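Local coordinates for protein bacterial leucyl aminopeptidase (Legionella pneumophila, PDB 6ESL) that is a zinc-dependent peptidase, secreted by type II secretion, that probably removes N-terminal residues such as leucine from peptides during infection of amoebas, at residues 48-53 / 58-63; 138-143 / 225-230; 310-315 / 345-350. All coordinates share one frame; numbering follows the deposited sequence.

Contact 1. Residues 48-53 / 58-63; sequences KIIDVL and ETLTIL
A helix packed on one face of a small antiparallel sheet is what I50, V52 and L60 hold together here. Strand 47-53 runs into helix 57-67 after a short connection, and the helix folds back across the face of the sheet that carries I50 and V52. The CA atoms of V52 and L60 come within 9.9 Å, so the interface is made by side-chain ends alone, with no hydrogen bond across it. I50 and V52 point to the helix side of the strand, while D51 between them points to the other face. L60 also reaches L24 of strand 21-27, so one leucine touches two adjacent strands.

Helix 57-67 has a second partner as well: in the second subunit, D214 N is hydrogen-bonded to E58 OE2, and E257, a zinc ligand there, packs on T61. This N-terminal region therefore lies beside the neighbour's metal site, consistent with, though not proof of, a propeptide that covers the active site.

Within the core, L60 meets I50 tip to tip. With chi1 at 63°, I50 holds CG1 between its backbone N and carbonyl carbon and extends CD1 to 4.1 Å from L60 CD1, while V52 CG1 approaches the same L60 CD1 methyl at 4.3 Å.

Contact 2. Residues 138-143 / 225-230; sequences THMTSY and SGSSSI
The carbonyl oxygen of H139, the residue just before M140, is held twice by S142: OG donates to H139 O at 2.9 Å and the backbone N to H139 O at 3.0 Å. The hydroxyl arrives in the carbonyl plane on a lone pair, with a C=O...OG angle of 133°. Just beyond this double grip, Y143 brings its ring back so that the CA of M140 lies at the ring edge, in plane.

M140 is the residue of this helix turn that crosses to helix 220-239. Its chain runs out nearly straight through chi2 and then bends at SD, chi3 73°, which brings both sulfur and terminal methyl onto S227: SD is 3.5 Å from S227 CB, and CE lies 3.6 Å from the same S227 CB. The S227 hydroxyl is also touched, with OG 3.7 Å from M140 CE, and S228 OG is a looser neighbour at 4.2 Å from M140 SD.

Neither hydroxyl depends on the methionine. S227 OG bonds to the carbonyl of D223 and S228 OG to that of G224, each one turn earlier, so the thioether meets two hydroxyls already bonded to carbonyls of their own helix.

D222, the aspartate shared by both zinc ions, belongs to this same helix, and the S227 side chain is about 9 Å from a zinc. Helix 220-239 leans through S227 and I230 on strand 203-209, S227 O accepts from W252 NE1 of strand 248-253, and W159 of helix 151-170 packs against M140.

Contact 3. Residues 310-315 / 345-350; sequences NYLAKL and PAAFPC
L312 and P349 bring their CA atoms to 7.6 Å, where helix 306-320 packs on one face of the mixed sheet of the M28 peptidase fold. Strand 346-350 lies in that sheet between strands 277-282 and 297-300. It is interrupted near F348, yet A347 and P349 both direct their side chains at the helix while F348 points away from it.

Within 310-315, L312 alone reaches the strand; one turn earlier L308 and S309 also meet A347. With CG beside the backbone N (chi1 -72°) and CD1 anti to CA (chi2 -167°), the L312 side chain extends so that CD1 lies between A347 CB and the ring carbons of P349. CD1 sits 3.7 Å from A347 CB, and 3.6 Å from P349 CD. P349 CG is also at 3.7 Å from L312 CD1, and the two side chains cross at about a right angle. F386 and L382 of helix 373-391 touch L312 and P349 respectively, extending the same core.

F348, turned the other way, stacks on H336 and touches the zinc ligand D284. Facing the helix, by contrast, the side-chain atoms that meet are all carbon: no hydrogen bond crosses between 310-315 and 345-350, so they are joined there by apolar packing.

In the fold
The three contacts follow one another along the chain, each closing before the next opens. Contact 1 stands apart in the small N-terminal sheet, its centre 60 Å from contact 2 and 39 Å from contact 3. Contacts 2 and 3 belong to the peptidase body, centres 22 Å apart: contact 3 packs helix 306-320 on strand 346-350 of the mixed sheet, while contact 2 joins helix 130-142 to helix 220-239, which itself lies on strand 203-209 of that sheet. Both include a side chain within about 10 Å of a zinc. Contacts 1 and 3 both reach the second subunit: K314 forms a salt bridge to D325 there, so the dimer involves the N-terminal region and the peptidase body alike.

Contact 1. Residues 48-53 / 58-63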
loop_
_atom_site.group_PDB
_atom_site.type_symbol
_atom_site.label_atom_id
_atom_site.label_comp_id
_atom_site.label_asym_id
_atom_site.label_seq_id
_atom_site.Cartn_x
_atom_site.Cartn_y
_atom_site.Cartn_z
ATOM N N LYS B 48 -17.508 -5.299 19.882
ATOM C CA LYS B 48 -18.365 -6.173 20.655
ATOM C C LYS B 48 -18.705 -7.398 19.771
ATOM O O LYS B 48 -18.843 -7.264 18.579
ATOM C CB LYS B 48 -19.681 -5.518 21.032
ATOM C CG LYS B 48 -19.465 -4.319 21.958
ATOM C CD LYS B 48 -20.717 -3.838 22.600
ATOM C CE LYS B 48 -20.360 -2.565 23.373
ATOM N NZ LYS B 48 -21.604 -2.038 23.862
ATOM N N ILE B 49 -18.907 -8.553 20.386
ATOM C CA ILE B 49 -19.666 -9.636 19.793
ATOM C C ILE B 49 -20.984 -9.695 20.467
ATOM O O ILE B 49 -21.120 -9.903 21.714
ATOM C CB ILE B 49 -18.894 -10.980 19.822
ATOM C CG1 ILE B 49 -17.680 -10.851 18.977
ATOM C CG2 ILE B 49 -19.821 -12.120 19.413
ATOM C CD1 ILE B 49 -16.621 -11.918 19.081
ATOM N N ILE B 50 -22.016 -9.603 19.657
ATOM C CA ILE B 50 -23.338 -9.577 20.158
ATOM C C ILE B 50 -24.146 -10.758 19.633
ATOM O O ILE B 50 -23.799 -11.333 18.600
ATOM C CB ILE B 50 -24.093 -8.275 19.781
ATOM C CG1 ILE B 50 -24.279 -8.107 18.249
ATOM C CG2 ILE B 50 -23.317 -7.066 20.319
ATOM C CD1 ILE B 50 -25.270 -7.025 17.913
ATOM N N ASP B 51 -25.169 -11.099 20.372
ATOM C CA ASP B 51 -26.124 -12.085 19.963
ATOM C C ASP B 51 -27.393 -11.364 19.641
ATOM O O ASP B 51 -27.880 -10.563 20.482
ATOM C CB ASP B 51 -26.407 -13.058 21.179
ATOM C CG ASP B 51 -27.351 -14.156 20.816
ATOM O OD1 ASP B 51 -28.563 -13.953 20.873
ATOM O OD2 ASP B 51 -26.883 -15.194 20.332
ATOM N N VAL B 52 -28.024 -11.730 18.555
ATOM C CA VAL B 52 -29.270 -11.124 18.167
ATOM C C VAL B 52 -30.146 -12.122 17.473
ATOM O O VAL B 52 -29.684 -13.132 17.069
ATOM C CB VAL B 52 -29.034 -9.988 17.166
ATOM C CG1 VAL B 52 -28.160 -8.940 17.782
ATOM C CG2 VAL B 52 -28.399 -10.524 15.898
ATOM N N LEU B 53 -31.425 -11.846 17.365
ATOM C CA LEU B 53 -32.303 -12.699 16.603
ATOM C C LEU B 53 -31.949 -12.552 15.129
ATOM O O LEU B 53 -31.622 -11.475 14.694
ATOM C CB LEU B 53 -33.726 -12.244 16.722
ATOM C CG LEU B 53 -34.532 -12.417 17.995
ATOM C CD1 LEU B 53 -35.969 -12.201 17.618
ATOM C CD2 LEU B 53 -34.327 -13.798 18.545
ATOM N N GLU B 58 -30.987 -7.799 9.228
ATOM C CA GLU B 58 -31.152 -6.861 8.109
ATOM C C GLU B 58 -31.333 -5.404 8.633
ATOM O O GLU B 58 -30.846 -4.451 8.046
ATOM C CB GLU B 58 -32.420 -7.259 7.283
ATOM C CG GLU B 58 -32.379 -6.618 5.902
ATOM C CD GLU B 58 -33.249 -7.346 4.911
ATOM O OE1 GLU B 58 -34.374 -6.871 4.765
ATOM O OE2 GLU B 58 -32.802 -8.373 4.303
ATOM N N THR B 59 -32.026 -5.277 9.732
ATOM C CA THR B 59 -32.123 -4.011 10.472
ATOM C C THR B 59 -30.759 -3.457 10.786
ATOM O O THR B 59 -30.512 -2.219 10.548
ATOM C CB THR B 59 -33.015 -4.154 11.682
ATOM O OG1 THR B 59 -34.334 -4.445 11.233
ATOM C CG2 THR B 59 -33.070 -2.886 12.488
ATOM N N LEU B 60 -29.821 -4.346 11.186
ATOM C CA LEU B 60 -28.479 -3.909 11.473
ATOM C C LEU B 60 -27.693 -3.546 10.225
ATOM O O LEU B 60 -26.789 -2.770 10.292
ATOM C CB LEU B 60 -27.682 -4.931 12.315
ATOM C CG LEU B 60 -28.386 -5.249 13.671
ATOM C CD1 LEU B 60 -27.506 -6.164 14.532
ATOM C CD2 LEU B 60 -28.696 -3.983 14.474
ATOM N N THR B 61 -27.995 -4.171 9.100
ATOM C CA THR B 61 -27.393 -3.783 7.822
ATOM C C THR B 61 -27.793 -2.340 7.452
ATOM O O THR B 61 -26.915 -1.557 7.047
ATOM C CB THR B 61 -27.795 -4.745 6.681
ATOM O OG1 THR B 61 -27.291 -6.047 6.996
ATOM C CG2 THR B 61 -27.171 -4.299 5.317
ATOM N N ILE B 62 -29.036 -2.043 7.565
ATOM C CA ILE B 62 -29.582 -0.724 7.282
ATOM C C ILE B 62 -28.936 0.286 8.219
ATOM O O ILE B 62 -28.422 1.292 7.768
ATOM C CB ILE B 62 -31.116 -0.625 7.373
ATOM C CG1 ILE B 62 -31.845 -1.571 6.374
ATOM C CG2 ILE B 62 -31.601 0.797 7.107
ATOM C CD1 ILE B 62 -31.258 -1.539 4.979
ATOM N N LEU B 63 -28.919 -0.028 9.507
ATOM C CA LEU B 63 -28.253 0.818 10.457
ATOM C C LEU B 63 -26.812 1.072 10.077
ATOM O O LEU B 63 -26.416 2.232 10.093
ATOM C CB LEU B 63 -28.370 0.332 11.900
ATOM C CG LEU B 63 -27.708 1.204 12.966
ATOM C CD1 LEU B 63 -28.474 2.513 13.101
ATOM C CD2 LEU B 63 -27.664 0.456 14.339
#

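Contact 2. Residues 138-143 / 225-230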
loop_
_atom_site.group_PDB
_atom_site.type_symbol
_atom_site.label_atom_id
_atom_site.label_comp_id
_atom_site.label_asym_id
_atom_site.label_seq_id
_atom_site.Cartn_x
_atom_site.Cartn_y
_atom_site.Cartn_z
ATOM N N THR B 138 27.340 19.356 -8.265
ATOM C CA THR B 138 28.744 19.612 -8.601
ATOM C C THR B 138 29.517 19.889 -7.336
ATOM O O THR B 138 30.534 19.276 -7.098
ATOM C CB THR B 138 28.848 20.723 -9.652
ATOM O OG1 THR B 138 28.210 20.219 -10.848
ATOM C CG2 THR B 138 30.341 21.168 -9.942
ATOM N N HIS B 139 29.016 20.785 -6.515
ATOM C CA HIS B 139 29.762 21.115 -5.290
ATOM C C HIS B 139 29.811 19.906 -4.351
ATOM O O HIS B 139 30.872 19.508 -3.853
ATOM C CB HIS B 139 29.086 22.265 -4.596
ATOM C CG HIS B 139 29.881 22.775 -3.435
ATOM N ND1 HIS B 139 29.799 22.198 -2.176
ATOM C CD2 HIS B 139 30.851 23.724 -3.361
ATOM C CE1 HIS B 139 30.663 22.798 -1.376
ATOM N NE2 HIS B 139 31.294 23.728 -2.061
ATOM N N MET B 140 28.672 19.231 -4.133
ATOM C CA MET B 140 28.671 18.122 -3.130
ATOM C C MET B 140 29.613 17.036 -3.563
ATOM O O MET B 140 30.352 16.528 -2.736
ATOM C CB MET B 140 27.275 17.534 -2.939
ATOM C CG MET B 140 26.363 18.444 -2.148
ATOM S SD MET B 140 24.839 17.620 -1.609
ATOM C CE MET B 140 25.389 16.525 -0.288
ATOM N N THR B 141 29.624 16.704 -4.852
ATOM C CA THR B 141 30.480 15.612 -5.319
ATOM C C THR B 141 31.982 15.960 -5.377
ATOM O O THR B 141 32.807 15.088 -5.583
ATOM C CB THR B 141 30.056 15.072 -6.675
ATOM O OG1 THR B 141 30.092 16.118 -7.703
ATOM C CG2 THR B 141 28.626 14.466 -6.642
ATOM N N SER B 142 32.326 17.206 -5.109
ATOM C CA SER B 142 33.731 17.594 -5.147
ATOM C C SER B 142 34.395 17.406 -3.821
ATOM O O SER B 142 35.638 17.367 -3.801
ATOM C CB SER B 142 33.872 19.028 -5.650
ATOM O OG SER B 142 33.615 19.853 -4.549
ATOM N N TYR B 143 33.654 17.094 -2.766
ATOM C CA TYR B 143 34.312 16.729 -1.517
ATOM C C TYR B 143 34.918 15.333 -1.789
ATOM O O TYR B 143 34.303 14.523 -2.483
ATOM C CB TYR B 143 33.309 16.669 -0.368
ATOM C CG TYR B 143 32.658 17.997 -0.054
ATOM C CD1 TYR B 143 33.230 18.873 0.859
ATOM C CD2 TYR B 143 31.472 18.374 -0.669
ATOM C CE1 TYR B 143 32.640 20.088 1.150
ATOM C CE2 TYR B 143 30.874 19.587 -0.384
ATOM C CZ TYR B 143 31.461 20.440 0.526
ATOM O OH TYR B 143 30.869 21.649 0.813
ATOM N N SER B 225 22.320 13.337 -5.153
ATOM C CA SER B 225 21.150 13.632 -5.984
ATOM C C SER B 225 19.978 14.030 -5.104
ATOM O O SER B 225 19.362 15.070 -5.324
ATOM C CB SER B 225 20.832 12.431 -6.863
ATOM O OG SER B 225 20.481 11.263 -6.088
ATOM N N GLY B 226 19.651 13.249 -4.110
ATOM C CA GLY B 226 18.535 13.609 -3.270
ATOM C C GLY B 226 18.777 14.896 -2.500
ATOM O O GLY B 226 17.878 15.748 -2.373
ATOM N N SER B 227 19.978 14.994 -1.946
ATOM C CA SER B 227 20.370 16.215 -1.181
ATOM C C SER B 227 20.188 17.489 -2.046
ATOM O O SER B 227 19.720 18.544 -1.551
ATOM C CB SER B 227 21.806 16.055 -0.770
ATOM O OG SER B 227 22.015 15.079 0.208
ATOM N N SER B 228 20.472 17.359 -3.351
ATOM C CA SER B 228 20.364 18.492 -4.269
ATOM C C SER B 228 18.988 18.766 -4.744
ATOM O O SER B 228 18.566 19.929 -4.907
ATOM C CB SER B 228 21.270 18.323 -5.504
ATOM O OG SER B 228 22.625 18.093 -5.125
ATOM N N SER B 229 18.277 17.687 -5.072
ATOM C CA SER B 229 16.867 17.839 -5.369
ATOM C C SER B 229 16.118 18.536 -4.233
ATOM O O SER B 229 15.284 19.363 -4.522
ATOM C CB SER B 229 16.202 16.451 -5.665
ATOM O OG SER B 229 16.657 15.810 -6.835
ATOM N N ILE B 230 16.345 18.153 -2.956
ATOM C CA ILE B 230 15.576 18.819 -1.887
ATOM C C ILE B 230 16.079 20.257 -1.614
ATOM O O ILE B 230 15.307 21.101 -1.158
ATOM C CB ILE B 230 15.436 18.021 -0.569
ATOM C CG1 ILE B 230 16.753 17.940 0.148
ATOM C CG2 ILE B 230 14.817 16.622 -0.845
ATOM C CD1 ILE B 230 16.562 17.513 1.584
#

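Contact 3. Residues 310-315 / 345-350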
loop_
_atom_site.group_PDB
_atom_site.type_symbol
_atom_site.label_atom_id
_atom_site.label_comp_id
_atom_site.label_asym_id
_atom_site.label_seq_id
_atom_site.Cartn_x
_atom_site.Cartn_y
_atom_site.Cartn_z
ATOM N N ASN B 310 0.668 5.790 -1.129
ATOM C CA ASN B 310 -0.387 5.972 -2.167
ATOM C C ASN B 310 -0.577 7.412 -2.575
ATOM O O ASN B 310 -0.742 7.697 -3.753
ATOM C CB ASN B 310 -1.753 5.421 -1.703
ATOM C CG ASN B 310 -1.782 3.881 -1.564
ATOM O OD1 ASN B 310 -0.975 3.160 -2.180
ATOM N ND2 ASN B 310 -2.817 3.369 -0.821
ATOM N N TYR B 311 -0.540 8.320 -1.620
ATOM C CA TYR B 311 -0.615 9.724 -1.941
ATOM C C TYR B 311 0.578 10.207 -2.853
ATOM O O TYR B 311 0.383 10.939 -3.814
ATOM C CB TYR B 311 -0.664 10.575 -0.660
ATOM C CG TYR B 311 -0.886 12.001 -0.914
ATOM C CD1 TYR B 311 -2.054 12.447 -1.533
ATOM C CD2 TYR B 311 0.039 12.961 -0.480
ATOM C CE1 TYR B 311 -2.264 13.820 -1.740
ATOM C CE2 TYR B 311 -0.127 14.297 -0.717
ATOM C CZ TYR B 311 -1.280 14.745 -1.311
ATOM O OH TYR B 311 -1.467 16.087 -1.528
ATOM N N LEU B 312 1.780 9.755 -2.539
ATOM C CA LEU B 312 2.890 10.036 -3.454
ATOM C C LEU B 312 2.612 9.543 -4.871
ATOM O O LEU B 312 2.914 10.197 -5.790
ATOM C CB LEU B 312 4.219 9.374 -3.000
ATOM C CG LEU B 312 4.949 9.888 -1.823
ATOM C CD1 LEU B 312 6.345 9.213 -1.907
ATOM C CD2 LEU B 312 5.084 11.373 -1.754
ATOM N N ALA B 313 2.070 8.351 -5.016
ATOM C CA ALA B 313 1.730 7.831 -6.352
ATOM C C ALA B 313 0.816 8.800 -7.080
ATOM O O ALA B 313 1.058 9.118 -8.237
ATOM C CB ALA B 313 1.119 6.413 -6.240
ATOM N N LYS B 314 -0.189 9.314 -6.396
ATOM C CA LYS B 314 -1.101 10.313 -6.970
ATOM C C LYS B 314 -0.440 11.632 -7.308
ATOM O O LYS B 314 -0.673 12.185 -8.365
ATOM C CB LYS B 314 -2.251 10.599 -6.000
ATOM C CG LYS B 314 -3.328 9.532 -6.081
ATOM C CD LYS B 314 -4.272 9.576 -4.886
ATOM C CE LYS B 314 -5.361 10.642 -5.083
ATOM N NZ LYS B 314 -6.081 10.640 -3.776
ATOM N N LEU B 315 0.430 12.111 -6.410
ATOM C CA LEU B 315 1.175 13.320 -6.669
ATOM C C LEU B 315 2.034 13.128 -7.875
ATOM O O LEU B 315 2.138 14.061 -8.684
ATOM C CB LEU B 315 2.067 13.753 -5.493
ATOM C CG LEU B 315 1.406 14.229 -4.215
ATOM C CD1 LEU B 315 2.456 14.401 -3.141
ATOM C CD2 LEU B 315 0.643 15.557 -4.471
ATOM N N PRO B 345 3.987 8.778 9.954
ATOM C CA PRO B 345 3.791 8.432 8.553
ATOM C C PRO B 345 4.967 8.922 7.650
ATOM O O PRO B 345 5.325 10.075 7.737
ATOM C CB PRO B 345 2.473 9.144 8.210
ATOM C CG PRO B 345 1.704 9.130 9.512
ATOM C CD PRO B 345 2.822 9.541 10.448
ATOM N N ALA B 346 5.563 8.000 6.888
ATOM C CA ALA B 346 6.763 8.260 6.140
ATOM C C ALA B 346 6.742 7.521 4.840
ATOM O O ALA B 346 6.184 6.401 4.736
ATOM C CB ALA B 346 7.994 7.873 6.951
ATOM N N ALA B 347 7.300 8.136 3.827
ATOM C CA ALA B 347 7.244 7.564 2.470
ATOM C C ALA B 347 8.581 7.811 1.778
ATOM O O ALA B 347 9.303 8.752 2.163
ATOM C CB ALA B 347 6.141 8.192 1.671
ATOM N N PHE B 348 8.841 6.973 0.752
ATOM C CA PHE B 348 10.138 6.891 0.100
ATOM C C PHE B 348 9.930 6.629 -1.425
ATOM O O PHE B 348 9.796 5.477 -1.879
ATOM C CB PHE B 348 11.012 5.823 0.745
ATOM C CG PHE B 348 12.351 5.616 0.105
ATOM C CD1 PHE B 348 13.043 6.638 -0.507
ATOM C CD2 PHE B 348 12.948 4.378 0.109
ATOM C CE1 PHE B 348 14.274 6.371 -1.159
ATOM C CE2 PHE B 348 14.196 4.121 -0.498
ATOM C CZ PHE B 348 14.886 5.146 -1.085
ATOM N N PRO B 349 9.931 7.711 -2.222
ATOM C CA PRO B 349 10.019 7.531 -3.645
ATOM C C PRO B 349 11.487 7.454 -4.093
ATOM O O PRO B 349 12.338 8.092 -3.445
ATOM C CB PRO B 349 9.404 8.804 -4.171
ATOM C CG PRO B 349 9.780 9.856 -3.129
ATOM C CD PRO B 349 9.991 9.139 -1.835
ATOM N N CYS B 350 11.782 6.698 -5.153
ATOM C CA CYS B 350 13.159 6.440 -5.550
ATOM C C CYS B 350 13.330 6.250 -7.027
ATOM O O CYS B 350 12.396 6.057 -7.781
ATOM C CB CYS B 350 13.725 5.218 -4.718
ATOM S SG CYS B 350 15.477 4.814 -4.868
#